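Local coordinates for protein glycosyl hydrolase BlGH5_18 (Bifidobacterium longum subsp. infantis, PDB 7LQX) that probably hydrolyses glycosidic bonds during N-glycan breakdown, as a glycoside hydrolase of family GH5, subfamily 18, at residues A[126-131]-A[136-141]; A[144-149]-A[197-202]. One frame throughout, in Å; residues are numbered along the deposited sequence.

Interaction 1: A[126-131]-A[136-141]; sequences GNMFED and KAEKTL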
# COMPACT_ATOMS: atom_id res chain seq x y z
N GLY A 126 8.63 4.73 7.45
CA GLY A 126 9.19 4.19 8.67
C GLY A 126 10.16 3.08 8.37
O GLY A 126 10.32 2.65 7.23
N ASN A 127 10.80 2.61 9.42
CA ASN A 127 11.82 1.58 9.33
C ASN A 127 11.35 0.40 10.16
O ASN A 127 11.31 0.48 11.39
CB ASN A 127 13.15 2.14 9.81
CG ASN A 127 14.29 1.18 9.59
OD1 ASN A 127 14.18 -0.01 9.88
ND2 ASN A 127 15.40 1.69 9.08
N MSE A 128 10.99 -0.69 9.49
CA MSE A 128 10.38 -1.83 10.18
C MSE A 128 11.37 -2.58 11.05
O MSE A 128 10.96 -3.36 11.90
CB MSE A 128 9.75 -2.80 9.17
CG MSE A 128 10.73 -3.71 8.45
SE MSE A 128 9.89 -4.91 7.20
CE MSE A 128 8.94 -6.08 8.42
N PHE A 129 12.66 -2.33 10.84
CA PHE A 129 13.69 -2.99 11.63
C PHE A 129 14.11 -2.18 12.85
O PHE A 129 14.51 -2.77 13.85
CB PHE A 129 14.92 -3.26 10.77
CG PHE A 129 14.61 -3.97 9.49
CD1 PHE A 129 14.11 -5.26 9.50
CD2 PHE A 129 14.79 -3.35 8.27
CE1 PHE A 129 13.80 -5.92 8.34
CE2 PHE A 129 14.48 -4.01 7.09
CZ PHE A 129 13.99 -5.30 7.12
N GLU A 130 14.03 -0.85 12.78
CA GLU A 130 14.64 0.04 13.75
C GLU A 130 13.66 0.83 14.60
O GLU A 130 14.00 1.19 15.73
CB GLU A 130 15.54 1.07 13.04
CG GLU A 130 16.67 0.48 12.20
CD GLU A 130 17.98 0.36 12.94
OE1 GLU A 130 18.10 0.93 14.05
OE2 GLU A 130 18.90 -0.31 12.42
N ASP A 131 12.47 1.14 14.10
CA ASP A 131 11.57 2.02 14.82
C ASP A 131 10.86 1.23 15.92
O ASP A 131 10.19 0.24 15.64
CB ASP A 131 10.50 2.57 13.88
CG ASP A 131 11.05 3.50 12.83
OD1 ASP A 131 12.24 3.87 12.89
OD2 ASP A 131 10.26 3.88 11.93
N LYS A 136 7.20 -2.90 17.96
CA LYS A 136 6.15 -3.31 18.89
C LYS A 136 4.91 -3.78 18.13
O LYS A 136 4.28 -4.78 18.50
CB LYS A 136 5.80 -2.16 19.84
CG LYS A 136 4.68 -2.51 20.80
N ALA A 137 4.55 -3.07 17.05
CA ALA A 137 3.38 -3.45 16.27
C ALA A 137 3.60 -4.79 15.57
O ALA A 137 2.68 -5.60 15.46
CB ALA A 137 3.07 -2.36 15.24
N GLU A 138 4.82 -5.03 15.08
CA GLU A 138 5.12 -6.31 14.47
C GLU A 138 4.97 -7.43 15.48
O GLU A 138 4.35 -8.46 15.20
CB GLU A 138 6.54 -6.29 13.92
CG GLU A 138 6.74 -5.37 12.74
CD GLU A 138 8.18 -4.95 12.58
OE1 GLU A 138 8.43 -3.92 11.92
OE2 GLU A 138 9.07 -5.64 13.12
N LYS A 139 5.51 -7.24 16.68
CA LYS A 139 5.40 -8.27 17.70
C LYS A 139 3.95 -8.51 18.07
O LYS A 139 3.54 -9.66 18.27
CB LYS A 139 6.21 -7.87 18.93
CG LYS A 139 7.70 -7.93 18.73
CD LYS A 139 8.46 -7.54 19.99
CE LYS A 139 8.09 -8.46 21.15
NZ LYS A 139 9.02 -8.33 22.31
N THR A 140 3.15 -7.45 18.16
CA THR A 140 1.73 -7.61 18.46
C THR A 140 1.03 -8.43 17.38
O THR A 140 0.23 -9.32 17.71
CB THR A 140 1.08 -6.23 18.62
OG1 THR A 140 1.77 -5.50 19.64
CG2 THR A 140 -0.37 -6.38 19.01
N LEU A 141 1.31 -8.16 16.11
CA LEU A 141 0.70 -8.94 15.03
C LEU A 141 1.14 -10.40 15.09
O LEU A 141 0.32 -11.32 14.96
CB LEU A 141 1.00 -8.32 13.66
CG LEU A 141 0.36 -9.09 12.50
CD1 LEU A 141 -1.17 -9.15 12.66
CD2 LEU A 141 0.75 -8.48 11.17
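The carboxyl group of E138 accepts a hydrogen bond at OE2 from W186 NE1, while its OE1 comes to 2.6 Å from the backbone O of M128. The contact belongs to a (beta/alpha)8 barrel, where the loop after strand 113-114 folds back on helix 132-149 as it enters it, with D131 at the N-cap position. E138 points toward the loop. Its CG stands beside the backbone N (chi1 -68°), and the extended chain beyond carries the carboxyl group off the helix to the M128 backbone. OE1 also comes within 3.2 Å of M128 CB, and the two side chains run at roughly a right angle. M128, present as selenomethionine, holds its CG between N and the carbonyl carbon (chi1 78°), which sets that carbon over the centre of the F129 ring, 3.7 Å above its plane; F129 in turn meets W186 edge-to-face, so W186 meets both the F129 ring and the E138 carboxyl group. N127 makes an Asx turn in the loop: its OD1 accepts from F129 N at 2.9 Å, in the carbonyl plane. N127 N is held by D131 OD2 at 2.9 Å, an almost straight bond (171°) that meets the oxygen from above the carboxylate plane. One helical turn is doubly tied, T140 N and T140 OG1 reaching K136 O from opposite faces of its carbonyl plane.

Interaction 2: A[144-149]-A[197-202]; sequences ELYGEL and RKHVAL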
# COMPACT_ATOMS: atom_id res chain seq x y z
N GLU A 144 -0.74 -12.05 17.94
CA GLU A 144 -2.16 -12.24 17.70
C GLU A 144 -2.40 -13.34 16.67
O GLU A 144 -3.24 -14.23 16.87
CB GLU A 144 -2.79 -10.93 17.24
CG GLU A 144 -2.76 -9.83 18.28
N LEU A 145 -1.65 -13.30 15.57
CA LEU A 145 -1.78 -14.33 14.55
C LEU A 145 -1.36 -15.69 15.10
O LEU A 145 -2.08 -16.68 14.93
CB LEU A 145 -0.94 -13.94 13.33
CG LEU A 145 -0.98 -14.90 12.14
CD1 LEU A 145 -2.39 -15.06 11.59
CD2 LEU A 145 -0.03 -14.43 11.04
N TYR A 146 -0.22 -15.74 15.79
CA TYR A 146 0.25 -17.00 16.35
C TYR A 146 -0.76 -17.58 17.33
O TYR A 146 -1.01 -18.79 17.33
CB TYR A 146 1.60 -16.79 17.04
CG TYR A 146 2.09 -18.05 17.72
CD1 TYR A 146 2.48 -19.15 16.98
CD2 TYR A 146 2.15 -18.13 19.09
CE1 TYR A 146 2.92 -20.31 17.60
CE2 TYR A 146 2.59 -19.27 19.73
CZ TYR A 146 2.97 -20.36 18.98
OH TYR A 146 3.40 -21.49 19.65
N GLY A 147 -1.35 -16.74 18.18
CA GLY A 147 -2.28 -17.23 19.17
C GLY A 147 -3.50 -17.89 18.55
O GLY A 147 -4.06 -18.83 19.13
N GLU A 148 -3.93 -17.40 17.39
CA GLU A 148 -5.03 -18.04 16.67
C GLU A 148 -4.56 -19.29 15.93
O GLU A 148 -5.20 -20.35 16.01
CB GLU A 148 -5.66 -17.03 15.69
CG GLU A 148 -6.47 -15.95 16.39
CD GLU A 148 -7.68 -16.51 17.10
OE1 GLU A 148 -8.38 -17.35 16.49
OE2 GLU A 148 -7.92 -16.15 18.27
N LEU A 149 -3.43 -19.20 15.23
CA LEU A 149 -2.99 -20.32 14.42
C LEU A 149 -2.56 -21.51 15.27
O LEU A 149 -2.70 -22.66 14.84
CB LEU A 149 -1.85 -19.89 13.50
CG LEU A 149 -2.20 -18.84 12.45
CD1 LEU A 149 -0.95 -18.51 11.65
CD2 LEU A 149 -3.33 -19.31 11.55
N ARG A 197 8.80 -24.88 21.58
CA ARG A 197 8.56 -26.27 21.95
C ARG A 197 7.41 -26.87 21.15
O ARG A 197 7.34 -28.10 21.02
CB ARG A 197 8.24 -26.37 23.43
CG ARG A 197 9.31 -25.79 24.34
CD ARG A 197 8.78 -25.69 25.77
NE ARG A 197 7.56 -24.88 25.83
CZ ARG A 197 6.73 -24.84 26.86
NH1 ARG A 197 6.96 -25.57 27.94
NH2 ARG A 197 5.64 -24.08 26.80
N LYS A 198 6.52 -26.04 20.60
CA LYS A 198 5.34 -26.53 19.91
C LYS A 198 5.31 -26.23 18.43
O LYS A 198 4.66 -26.97 17.68
CB LYS A 198 4.07 -25.91 20.53
CG LYS A 198 3.85 -26.25 21.99
CD LYS A 198 2.67 -25.47 22.54
CE LYS A 198 2.33 -25.86 23.96
NZ LYS A 198 0.98 -25.35 24.35
N HIS A 199 6.00 -25.17 17.98
CA HIS A 199 5.93 -24.71 16.60
C HIS A 199 7.29 -24.15 16.20
O HIS A 199 8.04 -23.65 17.03
CB HIS A 199 4.88 -23.60 16.46
CG HIS A 199 3.51 -24.04 16.85
ND1 HIS A 199 2.91 -23.66 18.03
CD2 HIS A 199 2.62 -24.83 16.21
CE1 HIS A 199 1.72 -24.21 18.11
NE2 HIS A 199 1.51 -24.93 17.02
N VAL A 200 7.61 -24.26 14.91
CA VAL A 200 8.86 -23.68 14.43
C VAL A 200 8.70 -22.16 14.29
O VAL A 200 7.62 -21.63 14.02
CB VAL A 200 9.36 -24.31 13.12
CG1 VAL A 200 9.68 -25.79 13.33
CG2 VAL A 200 8.39 -24.10 11.97
N ALA A 201 9.83 -21.48 14.50
CA ALA A 201 9.98 -20.06 14.26
C ALA A 201 11.18 -19.90 13.34
O ALA A 201 12.28 -20.34 13.67
CB ALA A 201 10.21 -19.31 15.57
N LEU A 202 10.95 -19.26 12.19
CA LEU A 202 11.93 -19.17 11.13
C LEU A 202 12.02 -17.74 10.61
O LEU A 202 11.10 -16.93 10.79
CB LEU A 202 11.52 -20.03 9.92
CG LEU A 202 11.11 -21.46 10.25
CD1 LEU A 202 10.46 -22.16 9.08
CD2 LEU A 202 12.31 -22.26 10.72
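Y146 OH and H199 ND1 share a hydrogen bond of 2.8 Å, the geometry being compatible with a proton on either atom. Each lies at the edge of the other's ring, near its plane, yet the planes themselves stand at 85°, with centroids 5.2 Å apart in an oblique pairing. Y146 CE1 also comes to 3.4 Å from H199 ND1, and H199 CB lies 4.0 Å from Y146 CE1. The tyrosine leaves its helix with CG anti to the backbone N (chi1 176°), and although its CB does not point at the other segment, the length of the ring brings OH across to the imidazole. H199, by contrast, has its CB directed toward the helix. It immediately precedes strand 200-202, the fifth of the (beta/alpha)8 barrel, whose backbone pairs with strand 155-159; the tyrosine sits near the end of helix 132-149, which packs outside that sheet. A phenylalanine in place of Y146 would probably leave H199 ND1 without its mate and the imidazole freer to turn. Further out, F155 on the adjacent strand meets the H199 ring at about 45° and also touches Y146. V194 packs against the tyrosine, and D195 N adds a weak hydrogen bond to Y146 OH. On another side of the helix, E148 OE1 forms a salt bridge with R88 of helix 81-96.

Overall arrangement
Following the chain from the N terminus, interaction 1 comes first and closes a short loop, with only four residues between its segments, at the start of helix 132-149. Interaction 2 opens after it, further along the same helix, and closes a much longer excursion through strand 155-159 and helix 180-191 to the beginning of strand 200-202. The two are therefore in series, neither enclosing nor crossing the other, and apart from the shared helix the two contacts do not meet. Their centres lie about 18 Å apart. One helix thus meets its own leading loop near its first turns and the fifth barrel strand's approach near its end.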